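Local coordinates for tryptophan halogenase (Shewanella frigidimarina, PDB 2PYX), which probably acts as a flavin-dependent monooxygenase that halogenates tryptophan or a related substrate, using FAD as its cofactor, at residues E60-W63 / P64-S68; V158-Q161 / Y162-Q165; L515-V518 / A519-G522. All coordinates share one frame; numbering follows the deposited sequence. Where two conformers were deposited one is given.

Contact 1: residues E60-W63 / P64-S68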
loop_
_atom_site.group_PDB
_atom_site.type_symbol
_atom_site.label_atom_id
_atom_site.label_comp_id
_atom_site.label_asym_id
_atom_site.label_seq_id
_atom_site.Cartn_x
_atom_site.Cartn_y
_atom_site.Cartn_z
ATOM N N GLU A 60 3.072 -7.423 6.062
ATOM C CA GLU A 60 2.445 -6.338 5.343
ATOM C C GLU A 60 3.201 -6.104 4.054
ATOM O O GLU A 60 4.404 -6.381 3.998
ATOM C CB GLU A 60 2.501 -5.067 6.188
ATOM C CG GLU A 60 1.621 -3.983 5.650
ATOM C CD GLU A 60 1.364 -2.871 6.657
ATOM O OE1 GLU A 60 1.880 -2.979 7.780
ATOM O OE2 GLU A 60 0.631 -1.910 6.318
ATOM N N GLY A 61 2.486 -5.669 3.015
ATOM C CA GLY A 61 3.077 -5.315 1.741
ATOM C C GLY A 61 3.227 -3.812 1.527
ATOM O O GLY A 61 2.510 -2.974 2.105
ATOM N N THR A 62 4.139 -3.480 0.617
ATOM C CA THR A 62 4.393 -2.102 0.207
ATOM C C THR A 62 4.300 -1.946 -1.291
ATOM O O THR A 62 4.162 -2.913 -2.034
ATOM C CB THR A 62 5.778 -1.600 0.650
ATOM O OG1 THR A 62 6.774 -1.933 -0.317
ATOM C CG2 THR A 62 6.172 -2.150 1.962
ATOM N N TRP A 63 4.363 -0.689 -1.709
ATOM C CA TRP A 63 4.480 -0.316 -3.118
ATOM C C TRP A 63 5.971 -0.012 -3.366
ATOM O O TRP A 63 6.767 0.069 -2.430
ATOM C CB TRP A 63 3.516 0.859 -3.500
ATOM C CG TRP A 63 2.110 0.360 -3.785
ATOM C CD1 TRP A 63 1.224 -0.145 -2.871
ATOM C CD2 TRP A 63 1.460 0.256 -5.065
ATOM N NE1 TRP A 63 0.067 -0.535 -3.501
ATOM C CE2 TRP A 63 0.180 -0.296 -4.842
ATOM C CE3 TRP A 63 1.822 0.590 -6.370
ATOM C CZ2 TRP A 63 -0.703 -0.567 -5.880
ATOM C CZ3 TRP A 63 0.934 0.362 -7.381
ATOM C CH2 TRP A 63 -0.308 -0.201 -7.144
ATOM N N PRO A 64 6.334 0.165 -4.632
ATOM C CA PRO A 64 7.716 0.505 -4.930
ATOM C C PRO A 64 8.200 1.817 -4.356
ATOM O O PRO A 64 9.409 2.002 -4.240
ATOM C CB PRO A 64 7.735 0.548 -6.451
ATOM C CG PRO A 64 6.614 -0.359 -6.894
ATOM C CD PRO A 64 5.547 -0.126 -5.845
ATOM N N SER A 65 7.275 2.700 -3.998
ATOM C CA SER A 65 7.604 3.939 -3.305
ATOM C C SER A 65 8.473 3.707 -2.066
ATOM O O SER A 65 9.299 4.566 -1.708
ATOM C CB SER A 65 6.315 4.643 -2.909
ATOM O OG SER A 65 5.450 3.749 -2.223
HETATM N N MSE A 66 8.343 2.532 -1.444
HETATM C CA MSE A 66 9.046 2.265 -0.204
HETATM C C MSE A 66 10.550 2.244 -0.430
HETATM O O MSE A 66 11.315 2.590 0.467
HETATM C CB MSE A 66 8.589 0.959 0.408
HETATM C CG MSE A 66 9.115 0.728 1.815
HETATM SE SE MSE A 66 8.713 2.129 3.128
HETATM C CE MSE A 66 6.857 1.707 3.394
ATOM N N ARG A 67 10.979 1.866 -1.630
ATOM C CA ARG A 67 12.421 1.960 -1.938
ATOM C C ARG A 67 12.926 3.393 -1.774
ATOM O O ARG A 67 14.003 3.633 -1.175
ATOM C CB ARG A 67 12.722 1.442 -3.351
ATOM C CG ARG A 67 12.417 -0.023 -3.605
ATOM C CD ARG A 67 12.786 -0.479 -5.035
ATOM N NE ARG A 67 11.964 0.207 -6.015
ATOM C CZ ARG A 67 12.299 1.321 -6.658
ATOM N NH1 ARG A 67 13.496 1.849 -6.502
ATOM N NH2 ARG A 67 11.433 1.887 -7.482
ATOM N N SER A 68 12.123 4.340 -2.266
ATOM C CA SER A 68 12.464 5.757 -2.167
ATOM C C SER A 68 12.384 6.265 -0.735
ATOM O O SER A 68 13.262 6.968 -0.294
ATOM C CB SER A 68 11.595 6.604 -3.090
ATOM O OG SER A 68 11.879 7.973 -2.900
#

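Contact 2: residues V158-Q161 / Y162-Q165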
loop_
_atom_site.group_PDB
_atom_site.type_symbol
_atom_site.label_atom_id
_atom_site.label_comp_id
_atom_site.label_asym_id
_atom_site.label_seq_id
_atom_site.Cartn_x
_atom_site.Cartn_y
_atom_site.Cartn_z
ATOM N N VAL A 158 24.191 -8.638 -7.834
ATOM C CA VAL A 158 25.121 -7.603 -8.302
ATOM C C VAL A 158 24.447 -6.257 -8.526
ATOM O O VAL A 158 25.112 -5.244 -8.761
ATOM C CB VAL A 158 25.865 -8.043 -9.612
ATOM C CG1 VAL A 158 26.640 -9.329 -9.357
ATOM C CG2 VAL A 158 24.899 -8.214 -10.767
ATOM N N THR A 159 23.121 -6.224 -8.452
ATOM C CA THR A 159 22.387 -4.988 -8.582
ATOM C C THR A 159 22.504 -4.111 -7.318
ATOM O O THR A 159 22.463 -4.606 -6.192
ATOM C CB THR A 159 20.906 -5.274 -8.850
ATOM O OG1 THR A 159 20.798 -6.173 -9.968
ATOM C CG2 THR A 159 20.151 -4.005 -9.172
ATOM N N ALA A 160 22.638 -2.809 -7.517
ATOM C CA ALA A 160 22.812 -1.855 -6.423
ATOM C C ALA A 160 21.593 -1.807 -5.514
ATOM O O ALA A 160 20.470 -2.105 -5.958
ATOM C CB ALA A 160 23.080 -0.474 -6.989
ATOM N N GLN A 161 21.821 -1.426 -4.259
ATOM C CA GLN A 161 20.709 -1.196 -3.322
ATOM C C GLN A 161 19.665 -0.307 -3.956
ATOM O O GLN A 161 19.983 0.758 -4.514
ATOM C CB GLN A 161 21.214 -0.539 -2.051
ATOM C CG GLN A 161 22.039 -1.459 -1.225
ATOM C CD GLN A 161 22.502 -0.842 0.071
ATOM O OE1 GLN A 161 21.792 -0.052 0.696
ATOM N NE2 GLN A 161 23.718 -1.224 0.497
ATOM N N TYR A 162 18.421 -0.766 -3.860
ATOM C CA TYR A 162 17.218 -0.019 -4.268
ATOM C C TYR A 162 17.052 0.092 -5.799
ATOM O O TYR A 162 16.051 0.609 -6.288
ATOM C CB TYR A 162 17.118 1.333 -3.567
ATOM C CG TYR A 162 17.085 1.223 -2.068
ATOM C CD1 TYR A 162 16.095 0.503 -1.421
ATOM C CD2 TYR A 162 18.061 1.847 -1.269
ATOM C CE1 TYR A 162 16.045 0.429 -0.044
ATOM C CE2 TYR A 162 18.037 1.750 0.102
ATOM C CZ TYR A 162 17.031 1.019 0.718
ATOM O OH TYR A 162 16.966 0.897 2.076
ATOM N N HIS A 163 18.038 -0.370 -6.557
ATOM C CA HIS A 163 17.906 -0.487 -8.001
ATOM C C HIS A 163 17.285 -1.803 -8.384
ATOM O O HIS A 163 17.168 -2.710 -7.554
ATOM C CB HIS A 163 19.256 -0.281 -8.701
ATOM C CG HIS A 163 19.722 1.132 -8.654
ATOM N ND1 HIS A 163 19.757 1.930 -9.776
ATOM C CD2 HIS A 163 20.101 1.916 -7.617
ATOM C CE1 HIS A 163 20.175 3.137 -9.435
ATOM N NE2 HIS A 163 20.384 3.158 -8.131
ATOM N N PHE A 164 16.900 -1.920 -9.641
ATOM C CA PHE A 164 16.110 -3.047 -10.053
ATOM C C PHE A 164 16.234 -3.366 -11.515
ATOM O O PHE A 164 16.589 -2.495 -12.311
ATOM C CB PHE A 164 14.624 -2.826 -9.667
ATOM C CG PHE A 164 13.988 -1.613 -10.273
ATOM C CD1 PHE A 164 13.480 -1.650 -11.567
ATOM C CD2 PHE A 164 13.888 -0.425 -9.564
ATOM C CE1 PHE A 164 12.879 -0.532 -12.137
ATOM C CE2 PHE A 164 13.288 0.697 -10.143
ATOM C CZ PHE A 164 12.776 0.635 -11.416
ATOM N N GLN A 165 15.924 -4.624 -11.834
ATOM C CA GLN A 165 15.661 -5.048 -13.193
ATOM C C GLN A 165 14.183 -4.921 -13.526
ATOM O O GLN A 165 13.822 -4.484 -14.607
ATOM C CB GLN A 165 16.241 -6.434 -13.410
ATOM C CG GLN A 165 17.778 -6.331 -13.447
ATOM C CD GLN A 165 18.472 -7.653 -13.309
ATOM O OE1 GLN A 165 18.832 -8.287 -14.301
ATOM N NE2 GLN A 165 18.667 -8.088 -12.086
#

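Contact 3: residues L515-V518 / A519-G522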
loop_
_atom_site.group_PDB
_atom_site.type_symbol
_atom_site.label_atom_id
_atom_site.label_comp_id
_atom_site.label_asym_id
_atom_site.label_seq_id
_atom_site.Cartn_x
_atom_site.Cartn_y
_atom_site.Cartn_z
ATOM N N LEU A 515 17.804 -13.963 -1.573
ATOM C CA LEU A 515 17.777 -13.579 -0.182
ATOM C C LEU A 515 18.877 -14.285 0.607
ATOM O O LEU A 515 19.458 -13.689 1.508
ATOM C CB LEU A 515 16.388 -13.827 0.405
ATOM C CG LEU A 515 15.308 -12.877 -0.125
ATOM C CD1 LEU A 515 13.930 -13.381 0.310
ATOM C CD2 LEU A 515 15.512 -11.449 0.357
ATOM N N ASP A 516 19.191 -15.534 0.256
ATOM C CA ASP A 516 20.321 -16.211 0.911
ATOM C C ASP A 516 21.629 -15.432 0.725
ATOM O O ASP A 516 22.426 -15.293 1.667
ATOM C CB ASP A 516 20.499 -17.620 0.363
ATOM C CG ASP A 516 19.454 -18.589 0.857
ATOM O OD1 ASP A 516 18.735 -18.322 1.853
ATOM O OD2 ASP A 516 19.358 -19.658 0.222
ATOM N N LYS A 517 21.873 -14.942 -0.482
ATOM C CA LYS A 517 23.084 -14.149 -0.756
ATOM C C LYS A 517 23.011 -12.734 -0.194
ATOM O O LYS A 517 24.024 -12.144 0.153
ATOM C CB LYS A 517 23.422 -14.143 -2.250
ATOM C CG LYS A 517 23.855 -15.524 -2.782
ATOM C CD LYS A 517 25.235 -15.912 -2.249
ATOM C CE LYS A 517 25.732 -17.275 -2.794
ATOM N NZ LYS A 517 24.883 -18.386 -2.309
ATOM N N VAL A 518 21.817 -12.164 -0.114
ATOM C CA VAL A 518 21.676 -10.866 0.538
ATOM C C VAL A 518 22.041 -10.991 2.008
ATOM O O VAL A 518 22.672 -10.106 2.553
ATOM C CB VAL A 518 20.238 -10.311 0.402
ATOM C CG1 VAL A 518 20.046 -9.088 1.297
ATOM C CG2 VAL A 518 19.955 -9.968 -1.043
ATOM N N ALA A 519 21.644 -12.095 2.632
ATOM C CA ALA A 519 21.959 -12.343 4.046
ATOM C C ALA A 519 23.473 -12.449 4.249
ATOM O O ALA A 519 24.039 -11.882 5.193
ATOM C CB ALA A 519 21.245 -13.581 4.540
ATOM N N GLN A 520 24.134 -13.142 3.328
ATOM C CA GLN A 520 25.556 -13.494 3.483
ATOM C C GLN A 520 26.518 -12.402 2.990
ATOM O O GLN A 520 27.580 -12.145 3.608
ATOM C CB GLN A 520 25.806 -14.807 2.739
ATOM C CG GLN A 520 27.256 -15.273 2.714
ATOM C CD GLN A 520 27.419 -16.685 2.151
ATOM O OE1 GLN A 520 26.481 -17.276 1.582
ATOM N NE2 GLN A 520 28.625 -17.237 2.308
ATOM N N TYR A 521 26.168 -11.753 1.877
ATOM C CA TYR A 521 27.039 -10.766 1.254
ATOM C C TYR A 521 26.408 -9.378 1.117
ATOM O O TYR A 521 27.085 -8.365 1.303
ATOM C CB TYR A 521 27.451 -11.250 -0.134
ATOM C CG TYR A 521 28.240 -12.536 -0.147
ATOM C CD1 TYR A 521 29.589 -12.548 0.207
ATOM C CD2 TYR A 521 27.649 -13.732 -0.541
ATOM C CE1 TYR A 521 30.325 -13.731 0.177
ATOM C CE2 TYR A 521 28.376 -14.916 -0.568
ATOM C CZ TYR A 521 29.711 -14.906 -0.209
ATOM O OH TYR A 521 30.443 -16.079 -0.241
ATOM N N GLY A 522 25.135 -9.320 0.742
ATOM C CA GLY A 522 24.478 -8.032 0.563
ATOM C C GLY A 522 24.586 -7.502 -0.865
ATOM O O GLY A 522 25.502 -7.873 -1.619
HETATM O O HOH W 1 24.182 -17.907 0.312
#

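Contact 1: residues E60-W63 / P64-S68
Trp63 O accepts the backbone N-H of Met66 at 3.1 Å, and this near-straight bond (168°) closes the turn by which strand 60-61 passes into helix 65-73. The same oxygen takes a second bond, from Thr62 OG1 at 2.9 Å. Both donors stand well out of the carbonyl plane, one on each face and neither on a lone pair, so that they clamp the Trp63 carbonyl between them. With chi1 at 87°, Thr62 OG1 sits between its own backbone N and carbonyl carbon, a placement that lets it reach the next carbonyl along. Its two branches also cover the root of the selenomethionine Met66, whose side chain crosses that of Thr62 at about a right angle: OG1 lies 3.5 Å from Met66 CB, while CG2 lies 4.1 Å from Met66 CG. A valine in place of Thr62 would probably leave Trp63 O without its donor on that face, and the N-H of Tyr170, which also bonds to OG1, without that acceptor. Trp63 and Pro64 lie side by side, pointing the same way, with Pro64 CD 3.3 Å from Trp63 CB and oblique to the indole.

In the next shell, Trp63 NE1 bonds to Glu361 O and Thr62 O to Lys89 NZ. Because Lys89 is the predicted active-site lysine and Glu361 is a predicted tryptophan-binding residue, the turn probably belongs to the wall of the catalytic pocket. At the start of the helix, Ser65 OG bonds to Glu369 OE2.

Contact 2: residues V158-Q161 / Y162-Q165
Ala160 O receives the N-H of His163 at 3.0 Å, the bond that defines a type II beta turn from Ala160 to His163. The backbone agrees: Tyr162 has a positive phi of 73°, the sign this turn requires at its third position. The N-H...O angle is 148°, and the donor stands above the carbonyl plane rather than on a lone pair.

The compact part is the bend itself. Gln161 O comes into the plane of the His163 ring at its edge, 3.3 Å from CD2, while Ala160 CB approaches the same ring obliquely at 3.9 Å from CD2. On the two arms behind the turn, Thr159 places CG2 anti to its backbone N, and this directs the methyl across to the opposite arm, 3.6 Å from His163 O and 3.9 Å from His163 CB. At the outer corner, Gln161 CB lies 4.0 Å from Tyr162 CD2. These two corner side chains fasten the surface loop between helix 144-149 and strand 169-172 to the segment that follows helix 65-73: Tyr162 OH bonds to Ile75 O, Gln161 OE1 to Glu77 N and Gln161 NE2 to Asp76 OD2. Lys155 NZ supplies Ala160 O with a second donor.

Although the His163 ring lies against the turn, it is itself exposed to solvent, and beyond it, at Phe164 and Gln165, the contact loosens. Phe164 is exposed as well, and its CB is directed away from residues 158-161. At the ends of the arms Thr159 OG1, bonded to Ser156 OG, stands 3.6 Å from Gln165 NE2.

Contact 3: residues L515-V518 / A519-G522
Lys517 O takes two backbone donors at the C-terminal end of helix 511-520. Tyr521 N reaches it at 2.8 Å, the usual spacing of four residues, and Gly522 N at 3.1 Å, one residue further. The second bond is the straighter (166°) and lies in the carbonyl plane on a lone pair, whereas the first is tilted out of that plane. Just before this, the helix keeps its regular four-residue pattern, Ala519 N bonding to Leu515 O at 2.9 Å and Gln520 N to Asp516 O at a longer 3.2 Å with a more bent N-H...O angle. Tyr521 is the first residue to leave helical backbone angles, and Gly522 follows with a phi of 91°. A side chain there would be jammed against the carbonyl oxygen of Tyr521, so glycine suits the turn that ends the helix.

Side chains add a second, solvent-mediated tie. One water accepts from Lys517 NZ and donates to Gln520 OE1 at 2.7 Å, bridging two residues three apart on the helix. The lysine chain bends at chi2 and again at chi4, which carries its ammonium to this water while its CD lies at the edge of the Tyr521 ring, in its plane and 3.7 Å from CD2. Gln520 CG meets one face of the same ring, 3.5 Å above it and offset toward the rim.

On the inner side Val518 and Leu515 are buried against Ile81 of helix 77-83. Gly522 N, which a continuing helix would give to Val518 O, goes to Lys517 O instead, and Arg82 NH2 supplies Val518 O; a cationic donor there would probably offset part of the negative end of the helix dipole.

From the N terminus the three contacts follow in series; none encloses or crosses another, and each joins neighbouring residues instead of closing a long loop. Contact 1 leads from strand 60-61 into helix 65-73. Contact 2 comes later, in the loop before strand 169-172, and returns to that helix: Arg67 NH1 is 2.8 Å from Tyr162 O, a probable hydrogen bond, and Arg67 NH2 packs on Phe164. Contact 3 ends helix 511-520 near the C terminus and does not touch contact 2, its nearest atoms being about 6 Å away. Their surroundings still meet, since Gln161 shares a backbone bond with Pro524 and Val518 packs on Ile157.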